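Local coordinates for protein TipC2 (PDB 6DHX) that probably serves as an immunity protein that protects Streptococcus intermedius from an antibacterial toxin exported by its type VII secretion system, at residues A[18-22]-A[183-187]; A[115-121]-A[186-192]. All coordinates share one frame; numbering follows the deposited sequence.

Both contacts use the C-terminal tail of the chain, and they share Val186 and Thr187. In interaction 1 the loop 183-187, which follows helix 151-173, meets residues 18-22 at the start of helix 21-32; in interaction 2 the tail runs on as strand 187-190 beside strand 116-127 of the mixed sheet. Their centres lie about 12 Å apart. The two adjoin through Leu117, which packs on Phe22, Tyr183 and Val186, and through Lys19, whose CD packs against Arg115 NE. A single continuous tail thus ties the N-terminal helix, helix 151-173 and the sheet together, joining parts of the fold that are distant in sequence.

Interaction 1: A[18-22]-A[183-187]; sequences PKNIF and YGQVT
Asn20 and Gly184 are joined by a single backbone bridge, their CA atoms 4.2 Å apart, just where 18-22 turns into helix 21-32. Gln185 N donates to Lys19 O and Ile21 N to Tyr183 O, so bonds flank the bridge. Gly184 suits this place because its backbone angles, and the closeness of Lys19 O, leave no room for a CB. Asn20 is the N-cap: OD1 accepts a hydrogen bond from Asp23 N and a weak one from Phe22 N. With chi1 at 58°, its CG sits between the backbone N and the carbonyl carbon, which lets ND2 reach Gln185 O at 2.9 Å; that oxygen lies close to the amide plane, although ND2 stands above the carbonyl plane. ND2 also donates to Tyr110 OH. Beside this polar patch, the edge of Phe22 meets a face of Tyr183 in a T-shaped stack, planes at 81°, with Phe22 CE2 3.6 Å from Tyr183 CD2. Ile21 CG2 lies over the centre of the Phe22 ring and 4.0 Å from Tyr183 CD1. Tyr183 OH bonds Asn163 and Tyr158 of helix 151-173. One buried amide therefore both caps the helix and fastens the C-terminal loop to it, while the rings fill the apolar side.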
loop_
_atom_site.group_PDB
_atom_site.type_symbol
_atom_site.label_atom_id
_atom_site.label_comp_id
_atom_site.label_asym_id
_atom_site.label_seq_id
_atom_site.Cartn_x
_atom_site.Cartn_y
_atom_site.Cartn_z
ATOM N N PRO A 18 -14.668 -9.713 8.511
ATOM C CA PRO A 18 -14.047 -8.408 8.265
ATOM C C PRO A 18 -14.951 -7.259 8.678
ATOM O O PRO A 18 -16.166 -7.297 8.489
ATOM C CB PRO A 18 -13.825 -8.395 6.747
ATOM C CG PRO A 18 -13.795 -9.903 6.385
ATOM C CD PRO A 18 -14.764 -10.533 7.287
ATOM N N LYS A 19 -14.332 -6.231 9.264
ATOM C CA LYS A 19 -15.062 -5.030 9.686
ATOM C C LYS A 19 -14.856 -3.865 8.719
ATOM O O LYS A 19 -15.585 -2.848 8.806
ATOM C CB LYS A 19 -14.647 -4.612 11.120
ATOM C CG LYS A 19 -15.128 -5.559 12.245
ATOM C CD LYS A 19 -15.156 -4.848 13.607
ATOM C CE LYS A 19 -15.452 -5.797 14.774
ATOM N NZ LYS A 19 -15.834 -5.021 16.048
ATOM N N ASN A 20 -13.930 -4.007 7.790
ATOM C CA ASN A 20 -13.633 -3.000 6.784
ATOM C C ASN A 20 -12.930 -3.674 5.606
ATOM O O ASN A 20 -12.571 -4.862 5.650
ATOM C CB ASN A 20 -12.748 -1.885 7.383
ATOM C CG ASN A 20 -11.473 -2.446 7.940
ATOM O OD1 ASN A 20 -10.668 -2.985 7.182
ATOM N ND2 ASN A 20 -11.298 -2.361 9.272
ATOM N N ILE A 21 -12.678 -2.879 4.558
ATOM C CA ILE A 21 -12.159 -3.440 3.324
ATOM C C ILE A 21 -10.745 -3.962 3.497
ATOM O O ILE A 21 -10.346 -4.905 2.794
ATOM C CB ILE A 21 -12.230 -2.393 2.184
ATOM C CG1 ILE A 21 -11.958 -3.058 0.844
ATOM C CG2 ILE A 21 -11.242 -1.195 2.466
ATOM C CD1 ILE A 21 -12.426 -2.187 -0.362
ATOM N N PHE A 22 -9.970 -3.400 4.428
ATOM C CA PHE A 22 -8.604 -3.874 4.637
ATOM C C PHE A 22 -8.607 -5.221 5.355
ATOM O O PHE A 22 -7.802 -6.092 5.023
ATOM C CB PHE A 22 -7.785 -2.829 5.427
ATOM C CG PHE A 22 -7.832 -1.470 4.746
ATOM C CD1 PHE A 22 -7.133 -1.276 3.544
ATOM C CD2 PHE A 22 -8.666 -0.484 5.209
ATOM C CE1 PHE A 22 -7.248 -0.074 2.829
ATOM C CE2 PHE A 22 -8.796 0.744 4.494
ATOM C CZ PHE A 22 -8.076 0.931 3.307
ATOM N N TYR A 183 -15.089 2.463 3.339
ATOM C CA TYR A 183 -14.152 1.433 3.785
ATOM C C TYR A 183 -14.740 0.530 4.861
ATOM O O TYR A 183 -14.195 -0.551 5.089
ATOM C CB TYR A 183 -12.904 2.079 4.397
ATOM C CG TYR A 183 -11.960 2.787 3.466
ATOM C CD1 TYR A 183 -12.063 2.659 2.079
ATOM C CD2 TYR A 183 -10.931 3.559 3.986
ATOM C CE1 TYR A 183 -11.163 3.299 1.237
ATOM C CE2 TYR A 183 -10.028 4.209 3.170
ATOM C CZ TYR A 183 -10.142 4.088 1.810
ATOM O OH TYR A 183 -9.224 4.751 1.036
ATOM N N GLY A 184 -15.760 0.989 5.588
ATOM C CA GLY A 184 -16.230 0.269 6.758
ATOM C C GLY A 184 -15.680 0.856 8.044
ATOM O O GLY A 184 -15.370 2.048 8.103
ATOM N N GLN A 185 -15.564 0.027 9.076
ATOM C CA GLN A 185 -15.210 0.468 10.424
ATOM C C GLN A 185 -13.696 0.426 10.531
ATOM O O GLN A 185 -13.112 -0.646 10.716
ATOM C CB GLN A 185 -15.861 -0.442 11.466
ATOM C CG GLN A 185 -17.299 -0.081 11.763
ATOM C CD GLN A 185 -17.881 -0.893 12.932
ATOM O OE1 GLN A 185 -17.636 -2.088 13.047
ATOM N NE2 GLN A 185 -18.652 -0.233 13.798
ATOM N N VAL A 186 -13.055 1.581 10.407
ATOM C CA VAL A 186 -11.586 1.641 10.402
ATOM C C VAL A 186 -11.189 3.042 10.847
ATOM O O VAL A 186 -11.798 4.027 10.429
ATOM C CB VAL A 186 -10.986 1.310 9.015
ATOM C CG1 VAL A 186 -11.597 2.184 7.921
ATOM C CG2 VAL A 186 -9.453 1.534 9.019
ATOM N N THR A 187 -10.178 3.127 11.704
ATOM C CA THR A 187 -9.667 4.422 12.135
ATOM C C THR A 187 -8.629 4.864 11.114
ATOM O O THR A 187 -7.717 4.099 10.791
ATOM C CB THR A 187 -9.062 4.336 13.535
ATOM O OG1 THR A 187 -10.100 4.045 14.512
ATOM C CG2 THR A 187 -8.394 5.698 13.892
#

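Interaction 2: A[115-121]-A[186-192]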
loop_
_atom_site.group_PDB
_atom_site.type_symbol
_atom_site.label_atom_id
_atom_site.label_comp_id
_atom_site.label_asym_id
_atom_site.label_seq_id
_atom_site.Cartn_x
_atom_site.Cartn_y
_atom_site.Cartn_z
ATOM N N ARG A 115 -7.256 -1.965 14.121
ATOM C CA ARG A 115 -8.068 -1.623 12.952
ATOM C C ARG A 115 -7.806 -0.194 12.494
ATOM O O ARG A 115 -8.715 0.630 12.387
ATOM C CB ARG A 115 -9.564 -1.846 13.255
ATOM C CG ARG A 115 -9.876 -3.370 13.431
ATOM C CD ARG A 115 -11.396 -3.701 13.458
ATOM N NE ARG A 115 -11.697 -5.034 14.110
ATOM C CZ ARG A 115 -11.570 -6.237 13.526
ATOM N NH1 ARG A 115 -11.881 -7.336 14.203
ATOM N NH2 ARG A 115 -11.127 -6.374 12.271
ATOM N N THR A 116 -6.534 0.125 12.276
ATOM C CA THR A 116 -6.157 1.506 11.973
ATOM C C THR A 116 -5.401 1.536 10.657
ATOM O O THR A 116 -4.496 0.718 10.446
ATOM C CB THR A 116 -5.287 2.084 13.110
ATOM O OG1 THR A 116 -6.070 2.189 14.320
ATOM C CG2 THR A 116 -4.789 3.511 12.736
ATOM N N LEU A 117 -5.802 2.447 9.747
ATOM C CA LEU A 117 -5.064 2.726 8.523
ATOM C C LEU A 117 -4.255 4.009 8.750
ATOM O O LEU A 117 -4.840 5.067 8.986
ATOM C CB LEU A 117 -6.031 2.934 7.373
ATOM C CG LEU A 117 -5.365 3.324 6.063
ATOM C CD1 LEU A 117 -4.621 2.090 5.448
ATOM C CD2 LEU A 117 -6.413 3.814 5.095
ATOM N N THR A 118 -2.942 3.922 8.635
ATOM C CA THR A 118 -2.037 5.059 8.827
ATOM C C THR A 118 -1.405 5.395 7.484
ATOM O O THR A 118 -0.732 4.551 6.880
ATOM C CB THR A 118 -0.985 4.720 9.888
ATOM O OG1 THR A 118 -1.639 4.378 11.125
ATOM C CG2 THR A 118 -0.039 5.900 10.154
ATOM N N LYS A 119 -1.628 6.632 7.005
ATOM C CA LYS A 119 -1.139 7.077 5.708
ATOM C C LYS A 119 0.051 7.974 5.997
ATOM O O LYS A 119 -0.040 8.853 6.862
ATOM C CB LYS A 119 -2.225 7.836 4.926
ATOM C CG LYS A 119 -3.456 6.971 4.623
ATOM C CD LYS A 119 -4.832 7.646 4.456
ATOM C CE LYS A 119 -4.938 8.535 3.269
ATOM N NZ LYS A 119 -6.352 9.043 3.159
ATOM N N SER A 120 1.178 7.713 5.345
ATOM C CA SER A 120 2.370 8.520 5.606
ATOM C C SER A 120 3.126 8.728 4.288
ATOM O O SER A 120 2.797 8.124 3.243
ATOM C CB SER A 120 3.210 7.847 6.706
ATOM O OG SER A 120 3.844 6.697 6.215
ATOM N N VAL A 121 4.114 9.625 4.319
ATOM C CA VAL A 121 4.847 10.053 3.124
ATOM C C VAL A 121 6.341 9.940 3.381
ATOM O O VAL A 121 6.840 10.418 4.418
ATOM C CB VAL A 121 4.546 11.516 2.746
ATOM C CG1 VAL A 121 5.051 11.753 1.387
ATOM C CG2 VAL A 121 3.118 11.815 2.804
ATOM N N VAL A 186 -13.055 1.581 10.407
ATOM C CA VAL A 186 -11.586 1.641 10.402
ATOM C C VAL A 186 -11.189 3.042 10.847
ATOM O O VAL A 186 -11.798 4.027 10.429
ATOM C CB VAL A 186 -10.986 1.310 9.015
ATOM C CG1 VAL A 186 -11.597 2.184 7.921
ATOM C CG2 VAL A 186 -9.453 1.534 9.019
ATOM N N THR A 187 -10.178 3.127 11.704
ATOM C CA THR A 187 -9.667 4.422 12.135
ATOM C C THR A 187 -8.629 4.864 11.114
ATOM O O THR A 187 -7.717 4.099 10.791
ATOM C CB THR A 187 -9.062 4.336 13.535
ATOM O OG1 THR A 187 -10.100 4.045 14.512
ATOM C CG2 THR A 187 -8.394 5.698 13.892
ATOM N N VAL A 188 -8.774 6.071 10.553
ATOM C CA VAL A 188 -7.855 6.511 9.495
ATOM C C VAL A 188 -7.031 7.676 10.030
ATOM O O VAL A 188 -7.588 8.668 10.535
ATOM C CB VAL A 188 -8.594 6.889 8.197
ATOM C CG1 VAL A 188 -7.587 7.458 7.159
ATOM C CG2 VAL A 188 -9.261 5.685 7.600
ATOM N N LYS A 189 -5.709 7.533 9.980
ATOM C CA LYS A 189 -4.792 8.568 10.467
ATOM C C LYS A 189 -3.906 8.991 9.308
ATOM O O LYS A 189 -3.285 8.152 8.667
ATOM C CB LYS A 189 -3.947 8.060 11.623
ATOM C CG LYS A 189 -4.783 7.666 12.822
ATOM C CD LYS A 189 -3.924 7.268 14.012
ATOM C CE LYS A 189 -4.801 6.824 15.184
ATOM N NZ LYS A 189 -3.988 6.297 16.317
HETATM N N MSE A 190 -3.849 10.289 9.038
HETATM C CA MSE A 190 -3.150 10.754 7.853
HETATM C C MSE A 190 -2.079 11.725 8.287
HETATM O O MSE A 190 -2.387 12.709 8.958
HETATM C CB MSE A 190 -4.158 11.395 6.907
HETATM C CG MSE A 190 -3.635 12.137 5.715
HETATM SE SE MSE A 190 -5.206 12.338 4.516
HETATM C CE MSE A 190 -6.340 11.214 5.412
ATOM N N GLN A 191 -0.825 11.404 7.946
ATOM C CA GLN A 191 0.303 12.223 8.389
ATOM C C GLN A 191 0.168 13.673 7.927
ATOM O O GLN A 191 0.523 14.611 8.661
ATOM C CB GLN A 191 1.609 11.625 7.864
ATOM C CG GLN A 191 2.872 12.354 8.363
ATOM C CD GLN A 191 4.158 11.820 7.736
ATOM O OE1 GLN A 191 4.137 11.056 6.753
ATOM N NE2 GLN A 191 5.286 12.250 8.282
ATOM N N TRP A 192 -0.331 13.883 6.717
ATOM C CA TRP A 192 -0.348 15.210 6.121
ATOM C C TRP A 192 -1.648 15.976 6.384
ATOM O O TRP A 192 -1.916 16.974 5.702
ATOM C CB TRP A 192 -0.098 15.094 4.615
ATOM C CG TRP A 192 -1.124 14.287 3.844
ATOM C CD1 TRP A 192 -2.307 14.729 3.339
ATOM C CD2 TRP A 192 -1.007 12.910 3.440
ATOM N NE1 TRP A 192 -2.946 13.707 2.648
ATOM C CE2 TRP A 192 -2.167 12.584 2.707
ATOM C CE3 TRP A 192 -0.040 11.924 3.642
ATOM C CZ2 TRP A 192 -2.373 11.314 2.137
ATOM C CZ3 TRP A 192 -0.258 10.652 3.098
ATOM C CH2 TRP A 192 -1.409 10.362 2.354
HETATM O O HOH W 1 -9.958 1.474 15.240
HETATM O O HOH W 2 -5.523 3.700 16.478
HETATM O O HOH W 3 7.419 10.926 6.929
#
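Lys119 leaves its strand with CG anti to the carbonyl carbon and bends at chi3 (66°), which brings its end alongside the selenomethionine Met190, although the exact position of Met190 CE is doubtful. The ammonium makes a cation-pi contact with Tyr158 of helix 151-173. The long aliphatic part of Lys119 packs as well: CB lies 3.7 Å from Trp192 CH2, and CD rests on Val188 CG1. Trp192, its CG placed between the backbone N and the carbonyl carbon (chi1 61°), swings its indole across toward Lys119 and Val121, so that Met190 CG lies over one face, Ser120 O meets the edge and Val121 CG2 approaches CE3 at 3.3 Å. Its NE1 is held by Asp155.

Gln191 is extended, and its OE1 accepts from Val121 N at 2.8 Å, nearly in line with the side-chain carbonyl; the amide thus adds a bond beyond the last backbone bond between the segments, Gln191 N to Lys119 O. Its NE2 donates to Glu137 and to a water that also binds Val121 O. On the Thr116, Thr118, Thr187 and Lys189 face, Thr116 CG2 rests against the Lys189 chain, 4.1 Å from CD, and a water joins Thr116 OG1, which also bonds Asp114 O, to Lys189 NZ. Beta-branched Thr187 and long, polar Lys189 suit the exposed outer strand. On the other face Leu117 CD2 touches Val188 CG2.

The backbone bonds alternate between the two segments from Thr187 N to Arg115 O, at 3.0 Å, through Leu117, Lys189 and Lys119. Four residue pairs from Thr116-Thr187 to Lys119-Met190 form a parallel ladder, the two short strand segments running at 14° to each other, while strand 116-127 pairs antiparallel with 102-111: the pattern of a mixed beta sheet with a C-terminal strand added in parallel.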